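Local coordinates for YkuI protein (Bacillus subtilis, PDB 2BAS) that binds the second messenger cyclic di-GMP and probably cleaves it, as a phosphodiesterase of the EAL-domain family, at residues A[229-235]-A[247-253]; A[172-178]-A[193-198]; A[318-322]-A[335-339]. All coordinates share one frame; numbering follows the deposited sequence.

Interaction 1. Residues A[229-235]-A[247-253]; sequences ALLYEDI and NGGRYFQ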
loop_
_atom_site.group_PDB
_atom_site.type_symbol
_atom_site.label_atom_id
_atom_site.label_comp_id
_atom_site.label_asym_id
_atom_site.label_seq_id
_atom_site.Cartn_x
_atom_site.Cartn_y
_atom_site.Cartn_z
ATOM N N ALA A 229 -9.571 1.596 10.758
ATOM C CA ALA A 229 -10.110 2.888 10.351
ATOM C C ALA A 229 -8.980 3.916 10.384
ATOM O O ALA A 229 -8.049 3.805 11.192
ATOM C CB ALA A 229 -11.239 3.316 11.277
ATOM N N LEU A 230 -9.073 4.914 9.517
ATOM C CA LEU A 230 -8.082 5.969 9.450
ATOM C C LEU A 230 -8.555 7.188 10.221
ATOM O O LEU A 230 -9.663 7.688 10.009
ATOM C CB LEU A 230 -7.812 6.377 7.996
ATOM C CG LEU A 230 -7.425 5.277 7.010
ATOM C CD1 LEU A 230 -7.406 5.842 5.600
ATOM C CD2 LEU A 230 -6.075 4.649 7.361
ATOM N N LEU A 231 -7.695 7.659 11.115
ATOM C CA LEU A 231 -7.908 8.910 11.829
ATOM C C LEU A 231 -6.877 9.949 11.367
ATOM O O LEU A 231 -5.670 9.790 11.591
ATOM C CB LEU A 231 -7.809 8.662 13.331
ATOM C CG LEU A 231 -7.770 9.817 14.331
ATOM C CD1 LEU A 231 -8.737 10.914 13.992
ATOM C CD2 LEU A 231 -8.051 9.279 15.730
ATOM N N TYR A 232 -7.346 10.993 10.693
ATOM C CA TYR A 232 -6.450 12.064 10.274
ATOM C C TYR A 232 -6.433 13.117 11.344
ATOM O O TYR A 232 -7.468 13.691 11.656
ATOM C CB TYR A 232 -6.886 12.668 8.945
ATOM C CG TYR A 232 -6.682 11.744 7.777
ATOM C CD1 TYR A 232 -7.606 10.757 7.482
ATOM C CD2 TYR A 232 -5.562 11.847 6.970
ATOM C CE1 TYR A 232 -7.420 9.907 6.411
ATOM C CE2 TYR A 232 -5.375 10.999 5.894
ATOM C CZ TYR A 232 -6.306 10.035 5.628
ATOM O OH TYR A 232 -6.133 9.174 4.577
ATOM N N GLU A 233 -5.255 13.342 11.920
ATOM C CA GLU A 233 -5.052 14.363 12.951
ATOM C C GLU A 233 -4.211 15.529 12.421
ATOM O O GLU A 233 -3.708 15.483 11.298
ATOM C CB GLU A 233 -4.424 13.757 14.223
ATOM C CG GLU A 233 -2.998 13.263 14.084
ATOM C CD GLU A 233 -2.319 13.021 15.427
ATOM O OE1 GLU A 233 -2.066 13.998 16.176
ATOM O OE2 GLU A 233 -2.016 11.843 15.730
ATOM N N ASP A 234 -4.052 16.557 13.255
ATOM C CA ASP A 234 -3.369 17.807 12.901
ATOM C C ASP A 234 -3.949 18.491 11.657
ATOM O O ASP A 234 -3.210 19.023 10.831
ATOM C CB ASP A 234 -1.855 17.604 12.773
ATOM C CG ASP A 234 -1.153 17.492 14.127
ATOM O OD1 ASP A 234 -1.617 18.104 15.118
ATOM O OD2 ASP A 234 -0.116 16.794 14.199
ATOM N N ILE A 235 -5.274 18.458 11.532
ATOM C CA ILE A 235 -5.985 19.177 10.484
ATOM C C ILE A 235 -6.114 20.635 10.921
ATOM O O ILE A 235 -6.804 20.953 11.891
ATOM C CB ILE A 235 -7.385 18.584 10.229
ATOM C CG1 ILE A 235 -7.269 17.168 9.669
ATOM C CG2 ILE A 235 -8.163 19.451 9.258
ATOM C CD1 ILE A 235 -8.530 16.361 9.788
ATOM N N ASN A 247 -9.501 10.645 1.018
ATOM C CA ASN A 247 -8.597 9.521 1.231
ATOM C C ASN A 247 -8.998 8.543 2.329
ATOM O O ASN A 247 -8.160 8.124 3.124
ATOM C CB ASN A 247 -7.174 10.034 1.454
ATOM C CG ASN A 247 -6.536 10.514 0.166
ATOM O OD1 ASN A 247 -6.087 9.716 -0.647
ATOM N ND2 ASN A 247 -6.510 11.822 -0.031
ATOM N N GLY A 248 -10.277 8.182 2.364
ATOM C CA GLY A 248 -10.781 7.181 3.306
ATOM C C GLY A 248 -10.836 7.541 4.780
ATOM O O GLY A 248 -11.058 6.665 5.613
ATOM N N GLY A 249 -10.648 8.816 5.110
ATOM C CA GLY A 249 -10.696 9.273 6.505
ATOM C C GLY A 249 -12.031 9.050 7.190
ATOM O O GLY A 249 -13.055 9.578 6.755
ATOM N N ARG A 250 -12.031 8.266 8.260
ATOM C CA ARG A 250 -13.266 8.013 8.996
ATOM C C ARG A 250 -13.458 8.953 10.190
ATOM O O ARG A 250 -14.588 9.257 10.568
ATOM C CB ARG A 250 -13.356 6.557 9.444
ATOM C CG ARG A 250 -14.726 6.214 9.981
ATOM C CD ARG A 250 -14.859 4.761 10.325
ATOM N NE ARG A 250 -16.254 4.444 10.616
ATOM C CZ ARG A 250 -16.732 3.216 10.777
ATOM N NH1 ARG A 250 -15.927 2.162 10.676
ATOM N NH2 ARG A 250 -18.019 3.045 11.033
ATOM N N TYR A 251 -12.352 9.392 10.787
ATOM C CA TYR A 251 -12.386 10.329 11.912
ATOM C C TYR A 251 -11.403 11.467 11.676
ATOM O O TYR A 251 -10.398 11.280 10.991
ATOM C CB TYR A 251 -12.064 9.621 13.224
ATOM C CG TYR A 251 -12.976 8.455 13.545
ATOM C CD1 TYR A 251 -12.539 7.135 13.396
ATOM C CD2 TYR A 251 -14.278 8.672 13.992
ATOM C CE1 TYR A 251 -13.379 6.063 13.706
ATOM C CE2 TYR A 251 -15.123 7.614 14.299
ATOM C CZ TYR A 251 -14.672 6.316 14.156
ATOM O OH TYR A 251 -15.525 5.280 14.466
ATOM N N PHE A 252 -11.696 12.635 12.247
ATOM C CA PHE A 252 -10.906 13.841 12.009
ATOM C C PHE A 252 -10.645 14.637 13.289
ATOM O O PHE A 252 -11.513 14.733 14.160
ATOM C CB PHE A 252 -11.624 14.750 11.015
ATOM C CG PHE A 252 -12.172 14.047 9.802
ATOM C CD1 PHE A 252 -13.497 13.611 9.774
ATOM C CD2 PHE A 252 -11.383 13.853 8.672
ATOM C CE1 PHE A 252 -14.015 12.974 8.646
ATOM C CE2 PHE A 252 -11.900 13.216 7.529
ATOM C CZ PHE A 252 -13.207 12.775 7.518
ATOM N N GLN A 253 -9.466 15.250 13.370
ATOM C CA GLN A 253 -9.049 16.008 14.547
ATOM C C GLN A 253 -8.072 17.121 14.175
ATOM O O GLN A 253 -7.171 16.903 13.365
ATOM C CB GLN A 253 -8.374 15.051 15.528
ATOM C CG GLN A 253 -7.939 15.650 16.856
ATOM C CD GLN A 253 -7.165 14.656 17.693
ATOM O OE1 GLN A 253 -7.053 13.485 17.334
ATOM N NE2 GLN A 253 -6.626 15.114 18.817
HETATM O O HOH W 1 -11.026 4.320 7.586
#

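Interaction 2. Residues A[172-178]-A[193-198]; sequences KIAVDNI and PDLLKI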
loop_
_atom_site.group_PDB
_atom_site.type_symbol
_atom_site.label_atom_id
_atom_site.label_comp_id
_atom_site.label_asym_id
_atom_site.label_seq_id
_atom_site.Cartn_x
_atom_site.Cartn_y
_atom_site.Cartn_z
ATOM N N LYS A 172 -9.521 -0.898 22.367
ATOM C CA LYS A 172 -9.167 -0.551 20.990
ATOM C C LYS A 172 -7.738 -0.015 20.897
ATOM O O LYS A 172 -7.254 0.680 21.801
ATOM C CB LYS A 172 -10.195 0.418 20.395
ATOM C CG LYS A 172 -11.557 -0.254 20.166
ATOM C CD LYS A 172 -12.660 0.690 19.694
ATOM C CE LYS A 172 -14.047 0.032 19.825
ATOM N NZ LYS A 172 -14.155 -1.316 19.169
ATOM N N ILE A 173 -7.057 -0.355 19.809
ATOM C CA ILE A 173 -5.653 0.010 19.643
ATOM C C ILE A 173 -5.403 0.859 18.397
ATOM O O ILE A 173 -5.729 0.472 17.273
ATOM C CB ILE A 173 -4.740 -1.243 19.708
ATOM C CG1 ILE A 173 -4.686 -1.755 21.151
ATOM C CG2 ILE A 173 -3.331 -0.922 19.243
ATOM C CD1 ILE A 173 -4.316 -3.191 21.258
ATOM N N ALA A 174 -4.844 2.037 18.631
ATOM C CA ALA A 174 -4.513 2.968 17.581
ATOM C C ALA A 174 -3.002 3.018 17.465
ATOM O O ALA A 174 -2.315 3.080 18.477
ATOM C CB ALA A 174 -5.047 4.331 17.920
ATOM N N VAL A 175 -2.493 2.950 16.238
ATOM C CA VAL A 175 -1.070 3.152 15.980
ATOM C C VAL A 175 -0.886 4.598 15.485
ATOM O O VAL A 175 -1.716 5.128 14.744
ATOM C CB VAL A 175 -0.487 2.101 15.001
ATOM C CG1 VAL A 175 0.904 2.476 14.551
ATOM C CG2 VAL A 175 -0.432 0.730 15.668
ATOM N N ASP A 176 0.197 5.203 15.853
ATOM C CA ASP A 176 0.488 6.633 15.692
ATOM C C ASP A 176 1.590 6.836 14.631
ATOM O O ASP A 176 2.315 5.895 14.284
ATOM C CB ASP A 176 0.964 7.212 17.030
ATOM C CG ASP A 176 0.746 8.717 17.140
ATOM O OD1 ASP A 176 0.273 9.373 16.137
ATOM O OD2 ASP A 176 1.038 9.330 18.238
ATOM N N ASN A 177 1.658 8.076 14.157
ATOM C CA ASN A 177 2.646 8.540 13.141
ATOM C C ASN A 177 2.752 7.609 11.920
ATOM O O ASN A 177 3.847 7.198 11.512
ATOM C CB ASN A 177 4.052 8.610 13.744
ATOM C CG ASN A 177 4.155 9.552 14.939
ATOM O OD1 ASN A 177 3.240 10.337 15.184
ATOM N ND2 ASN A 177 5.227 9.521 15.708
ATOM N N ILE A 178 1.631 7.281 11.332
ATOM C CA ILE A 178 1.632 6.406 10.153
ATOM C C ILE A 178 1.826 7.251 8.882
ATOM O O ILE A 178 1.289 8.368 8.769
ATOM C CB ILE A 178 0.318 5.630 10.065
ATOM C CG1 ILE A 178 0.113 4.685 11.253
ATOM C CG2 ILE A 178 0.226 4.752 8.812
ATOM C CD1 ILE A 178 1.240 3.658 11.405
ATOM N N PRO A 193 -4.176 -3.271 13.894
ATOM C CA PRO A 193 -4.800 -2.422 14.903
ATOM C C PRO A 193 -6.169 -1.944 14.443
ATOM O O PRO A 193 -6.482 -2.000 13.258
ATOM C CB PRO A 193 -3.821 -1.249 15.039
ATOM C CG PRO A 193 -3.100 -1.193 13.706
ATOM C CD PRO A 193 -3.143 -2.564 13.110
ATOM N N ASP A 194 -6.976 -1.485 15.393
ATOM C CA ASP A 194 -8.315 -0.985 15.118
ATOM C C ASP A 194 -8.280 0.409 14.473
ATOM O O ASP A 194 -9.218 0.806 13.801
ATOM C CB ASP A 194 -9.107 -0.960 16.426
ATOM C CG ASP A 194 -9.118 -2.315 17.126
ATOM O OD1 ASP A 194 -9.656 -3.287 16.554
ATOM O OD2 ASP A 194 -8.590 -2.417 18.251
ATOM N N LEU A 195 -7.182 1.136 14.663
ATOM C CA LEU A 195 -7.067 2.501 14.163
ATOM C C LEU A 195 -5.651 2.875 13.734
ATOM O O LEU A 195 -4.672 2.501 14.378
ATOM C CB LEU A 195 -7.536 3.486 15.234
ATOM C CG LEU A 195 -8.975 3.984 15.218
ATOM C CD1 LEU A 195 -9.650 3.728 16.555
ATOM C CD2 LEU A 195 -9.022 5.457 14.874
ATOM N N LEU A 196 -5.564 3.646 12.656
ATOM C CA LEU A 196 -4.305 4.206 12.201
ATOM C C LEU A 196 -4.426 5.715 12.268
ATOM O O LEU A 196 -5.337 6.286 11.672
ATOM C CB LEU A 196 -4.022 3.770 10.757
ATOM C CG LEU A 196 -3.851 2.288 10.446
ATOM C CD1 LEU A 196 -3.615 2.105 8.950
ATOM C CD2 LEU A 196 -2.701 1.679 11.253
ATOM N N LYS A 197 -3.537 6.366 13.008
ATOM C CA LYS A 197 -3.546 7.831 13.090
ATOM C C LYS A 197 -2.531 8.417 12.119
ATOM O O LYS A 197 -1.331 8.125 12.202
ATOM C CB LYS A 197 -3.243 8.335 14.496
ATOM C CG LYS A 197 -4.350 8.142 15.507
ATOM C CD LYS A 197 -4.176 9.053 16.748
ATOM C CE LYS A 197 -4.813 10.443 16.557
ATOM N NZ LYS A 197 -5.033 11.184 17.854
ATOM N N ILE A 198 -3.027 9.238 11.201
ATOM C CA ILE A 198 -2.203 9.869 10.180
ATOM C C ILE A 198 -2.124 11.373 10.443
ATOM O O ILE A 198 -3.139 12.042 10.574
ATOM C CB ILE A 198 -2.753 9.544 8.760
ATOM C CG1 ILE A 198 -2.804 8.026 8.553
ATOM C CG2 ILE A 198 -1.908 10.185 7.682
ATOM C CD1 ILE A 198 -3.624 7.567 7.347
#

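Interaction 3. Residues A[318-322]-A[335-339]; sequences DDDFI and RIYMC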
loop_
_atom_site.group_PDB
_atom_site.type_symbol
_atom_site.label_atom_id
_atom_site.label_comp_id
_atom_site.label_asym_id
_atom_site.label_seq_id
_atom_site.Cartn_x
_atom_site.Cartn_y
_atom_site.Cartn_z
ATOM N N ASP A 318 -0.286 -7.917 -38.180
ATOM C CA ASP A 318 -0.422 -7.179 -36.922
ATOM C C ASP A 318 0.662 -6.123 -36.708
ATOM O O ASP A 318 0.351 -4.993 -36.308
ATOM C CB ASP A 318 -0.412 -8.134 -35.720
ATOM C CG ASP A 318 -1.588 -9.094 -35.704
ATOM O OD1 ASP A 318 -2.625 -8.831 -36.354
ATOM O OD2 ASP A 318 -1.470 -10.128 -35.009
ATOM N N ASP A 319 1.924 -6.489 -36.952
ATOM C CA ASP A 319 3.060 -5.569 -36.765
ATOM C C ASP A 319 2.975 -4.361 -37.695
ATOM O O ASP A 319 3.321 -3.242 -37.313
ATOM C CB ASP A 319 4.404 -6.288 -36.933
ATOM C CG ASP A 319 4.754 -7.171 -35.742
ATOM O OD1 ASP A 319 5.091 -6.628 -34.672
ATOM O OD2 ASP A 319 4.712 -8.411 -35.876
ATOM N N ASP A 320 2.488 -4.586 -38.907
ATOM C CA ASP A 320 2.285 -3.502 -39.844
ATOM C C ASP A 320 1.089 -2.641 -39.438
ATOM O O ASP A 320 1.107 -1.423 -39.636
ATOM C CB ASP A 320 2.148 -4.041 -41.267
ATOM C CG ASP A 320 3.485 -4.553 -41.836
ATOM O OD1 ASP A 320 4.557 -4.093 -41.368
ATOM O OD2 ASP A 320 3.466 -5.406 -42.761
ATOM N N PHE A 321 0.070 -3.269 -38.847
ATOM C CA PHE A 321 -1.121 -2.539 -38.393
ATOM C C PHE A 321 -0.833 -1.493 -37.303
ATOM O O PHE A 321 -1.350 -0.373 -37.369
ATOM C CB PHE A 321 -2.243 -3.506 -37.960
ATOM C CG PHE A 321 -3.273 -2.886 -37.046
ATOM C CD1 PHE A 321 -4.199 -1.958 -37.528
ATOM C CD2 PHE A 321 -3.319 -3.234 -35.695
ATOM C CE1 PHE A 321 -5.148 -1.375 -36.669
ATOM C CE2 PHE A 321 -4.272 -2.660 -34.823
ATOM C CZ PHE A 321 -5.183 -1.736 -35.310
ATOM N N ILE A 322 -0.017 -1.855 -36.312
ATOM C CA ILE A 322 0.272 -0.938 -35.204
ATOM C C ILE A 322 1.174 0.227 -35.626
ATOM O O ILE A 322 1.079 1.325 -35.066
ATOM C CB ILE A 322 0.809 -1.649 -33.924
ATOM C CG1 ILE A 322 2.137 -2.383 -34.184
ATOM C CG2 ILE A 322 -0.253 -2.592 -33.343
ATOM C CD1 ILE A 322 2.781 -2.961 -32.918
ATOM N N ARG A 335 3.722 4.597 -27.069
ATOM C CA ARG A 335 3.936 3.146 -27.200
ATOM C C ARG A 335 2.630 2.441 -27.515
ATOM O O ARG A 335 1.588 2.753 -26.915
ATOM C CB ARG A 335 4.562 2.547 -25.946
ATOM C CG ARG A 335 5.227 1.217 -26.198
ATOM C CD ARG A 335 5.567 0.490 -24.922
ATOM N NE ARG A 335 6.764 1.007 -24.260
ATOM C CZ ARG A 335 6.753 1.775 -23.173
ATOM N NH1 ARG A 335 7.900 2.166 -22.631
ATOM N NH2 ARG A 335 5.602 2.141 -22.621
ATOM N N ILE A 336 2.690 1.527 -28.487
ATOM C CA ILE A 336 1.548 0.682 -28.879
ATOM C C ILE A 336 2.008 -0.766 -29.114
ATOM O O ILE A 336 3.058 -0.985 -29.728
ATOM C CB ILE A 336 0.830 1.236 -30.139
ATOM C CG1 ILE A 336 0.463 2.705 -29.925
ATOM C CG2 ILE A 336 -0.437 0.420 -30.477
ATOM C CD1 ILE A 336 -0.240 3.369 -31.100
ATOM N N TYR A 337 1.220 -1.733 -28.622
ATOM C CA TYR A 337 1.473 -3.174 -28.784
ATOM C C TYR A 337 0.186 -3.984 -28.536
ATOM O O TYR A 337 -0.770 -3.459 -27.952
ATOM C CB TYR A 337 2.594 -3.650 -27.836
ATOM C CG TYR A 337 2.281 -3.511 -26.353
ATOM C CD1 TYR A 337 1.844 -4.599 -25.594
ATOM C CD2 TYR A 337 2.407 -2.290 -25.724
ATOM C CE1 TYR A 337 1.549 -4.447 -24.225
ATOM C CE2 TYR A 337 2.117 -2.126 -24.387
ATOM C CZ TYR A 337 1.694 -3.193 -23.635
ATOM O OH TYR A 337 1.422 -2.963 -22.301
HETATM N N MSE A 338 0.183 -5.257 -28.957
HETATM C CA MSE A 338 -0.960 -6.175 -28.809
HETATM C C MSE A 338 -0.616 -7.469 -28.070
HETATM O O MSE A 338 0.482 -8.002 -28.236
HETATM C CB MSE A 338 -1.516 -6.562 -30.185
HETATM C CG MSE A 338 -2.483 -5.580 -30.811
HETATM SE SE MSE A 338 -2.703 -5.876 -32.755
HETATM C CE MSE A 338 -3.264 -7.824 -32.815
ATOM N N CYS A 339 -1.576 -7.995 -27.304
ATOM C CA CYS A 339 -1.409 -9.250 -26.555
ATOM C C CYS A 339 -2.630 -10.162 -26.698
ATOM O O CYS A 339 -3.724 -9.674 -26.999
ATOM C CB CYS A 339 -1.240 -8.958 -25.058
ATOM S SG CYS A 339 0.144 -7.913 -24.571
#

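Interaction 1. Residues A[229-235]-A[247-253]
Leu230 and Tyr232 are hydrogen-bonded through the backbone to Arg250, Tyr251 and Gln253 in a parallel strand pair that completes the beta-alpha-beta unit of strand 229-233, helix 238-246 and strand 249-252 in the TIM-barrel-like EAL domain. The buried, closely packed part centres on Tyr232, covered by Tyr243 and Ala244 of helix 238-246. Its CG lies anti to the carbonyl carbon (chi1 -70°), which directs the ring toward Gly249, whose CA meets the ring edge at CE1. Beyond it, Tyr232 OH donates a hydrogen bond to Asn247 O, 2.7 Å away and tilted from the carbonyl plane, just where the chain leaves helix 238-246. A phenylalanine here would probably leave Asn247 O without this donor and the ring less firmly fixed. Farther along, Ile235 CD1, from the loop after the strand, packs 3.7 Å from Phe252 CB. Leu231 CD1 and Tyr251 CB meet on the face opposite Tyr232 and Phe252. The Ala229 end is looser. Ala229 CB lies 4.0 Å from Arg250 CD and brushes the Tyr251 ring at CE1, while the extended arginine runs away to a salt bridge with Glu49 and packs on Leu396 of the second subunit. Nearby, a water accepts from Leu230 N and donates to Gly248 O. Beside this hydrated edge Leu230 O takes two in-plane backbone donors, Arg250 N at 3.0 Å and Tyr251 N at 3.3 Å.

Interaction 2. Residues A[172-178]-A[193-198]
With its CG anti to the carbonyl carbon (chi1 -55°), Asp194 brings OD2 to the backbone of Ile173, whose N donates to the anti lone pair of that oxygen over 3.0 Å. The side chain thus extends the ladder of a parallel strand pair, the two ends of the beta-alpha-beta unit formed by strand 172-178, helix 185-191 and strand 195-199 in the EAL barrel. Val175 is turned with CG1 anti to the backbone N (chi1 169°), which sets its other methyl, CG2, against the proline ring, 3.8 Å from Pro193 CG. On this face Leu196 CD2 also lies 4.1 Å from Ile178 CG1, and helix 211-226 packs over Leu196, Ile178 and Ile198. The other face pairs Ala174 with Leu195, their CB atoms 3.8 Å apart. Lys197 packs its CB near Val175 O and then leads away, its NZ forming a salt bridge with Glu146 and a hydrogen bond with Gln253. The chain turns a corner at Asn177, whose N is held by Asp176 OD1, and pairing resumes as Ile178 N donates to Lys197 O. Just before that corner, Lys197 N meets Val175 O at 2.8 Å, almost in line with the carbonyl bond.

Interaction 3. Residues A[318-322]-A[335-339]
Met338, a selenomethionine, reaches from strand 335-340 to Asp318, Phe321 and Ile322 at the N-terminal end of helix 318-328. The helix runs roughly antiparallel to the strand, the short axes inclined at 150° and 9.0 Å apart at their closest, so the contact is made by side chains bridging between helix and sheet. The strand is an inner one of a six-stranded antiparallel sheet, flanked by strands 349-353 and 413-419, in a domain whose strand order is consistent with a PAS-like fold.

The Met-aromatic contact comes first. The selenium approaches Phe321 at the ring edge, near its plane, with SE 4.0 Å from Phe321 CD2 and 5.2 Å from the ring centroid. Phe321 has its CG anti to the backbone N (chi1 159°), which carries the ring round toward the strand; the ring also makes a cation-pi contact with Arg311 and packs on Val307 of the long helix 271-311.

Apolar packing centres on Ile322. Its CG2 branch touches both strand residues that point at the helix, lying 4.2 Å from Ile336 CG2 and 4.1 Å from Met338 SE, whereas CD1 rests near Ile336 O. Ile336 and Met338 lean in turn on Leu415 of the neighbouring strand.

The polar group at this interface is the carboxylate of Asp318. Met338 bends at its last torsion (chi3 56°) and lays CE against it, 3.6 Å from Asp318 CG and about equally far from both oxygens. Asp318 OD1 forms a salt bridge with Arg311.

Helix and strand are therefore held by dispersion and shape, with the aspartate's charge met by an arginine of helix 271-311 instead of by the strand.

Overall arrangement
Interactions 1 and 2 each join the two strands of a beta-alpha-beta unit in one barrel sheet, their centres 10 Å apart; the crossover through helix 211-226 links the two units. Strands 195-199 and 229-233 are neighbours, joined by backbone hydrogen bonds such as Leu231 O to Ile198 N, 2.7 Å. At the C-terminal ends of these strands Asp176, Lys197, Glu233 and Gln253 gather with Glu146 and Glu57. That end of the barrel is where TIM-barrel enzymes place their active sites, so this cluster probably belongs to the cyclic di-GMP site. Interaction 3 lies in the C-terminal domain, its centre about 46 Å from that of interaction 1 and 48 Å from that of interaction 2. Its nearest atoms remain about 26 Å from interaction 1, and the long helix 271-311 spans the two domains.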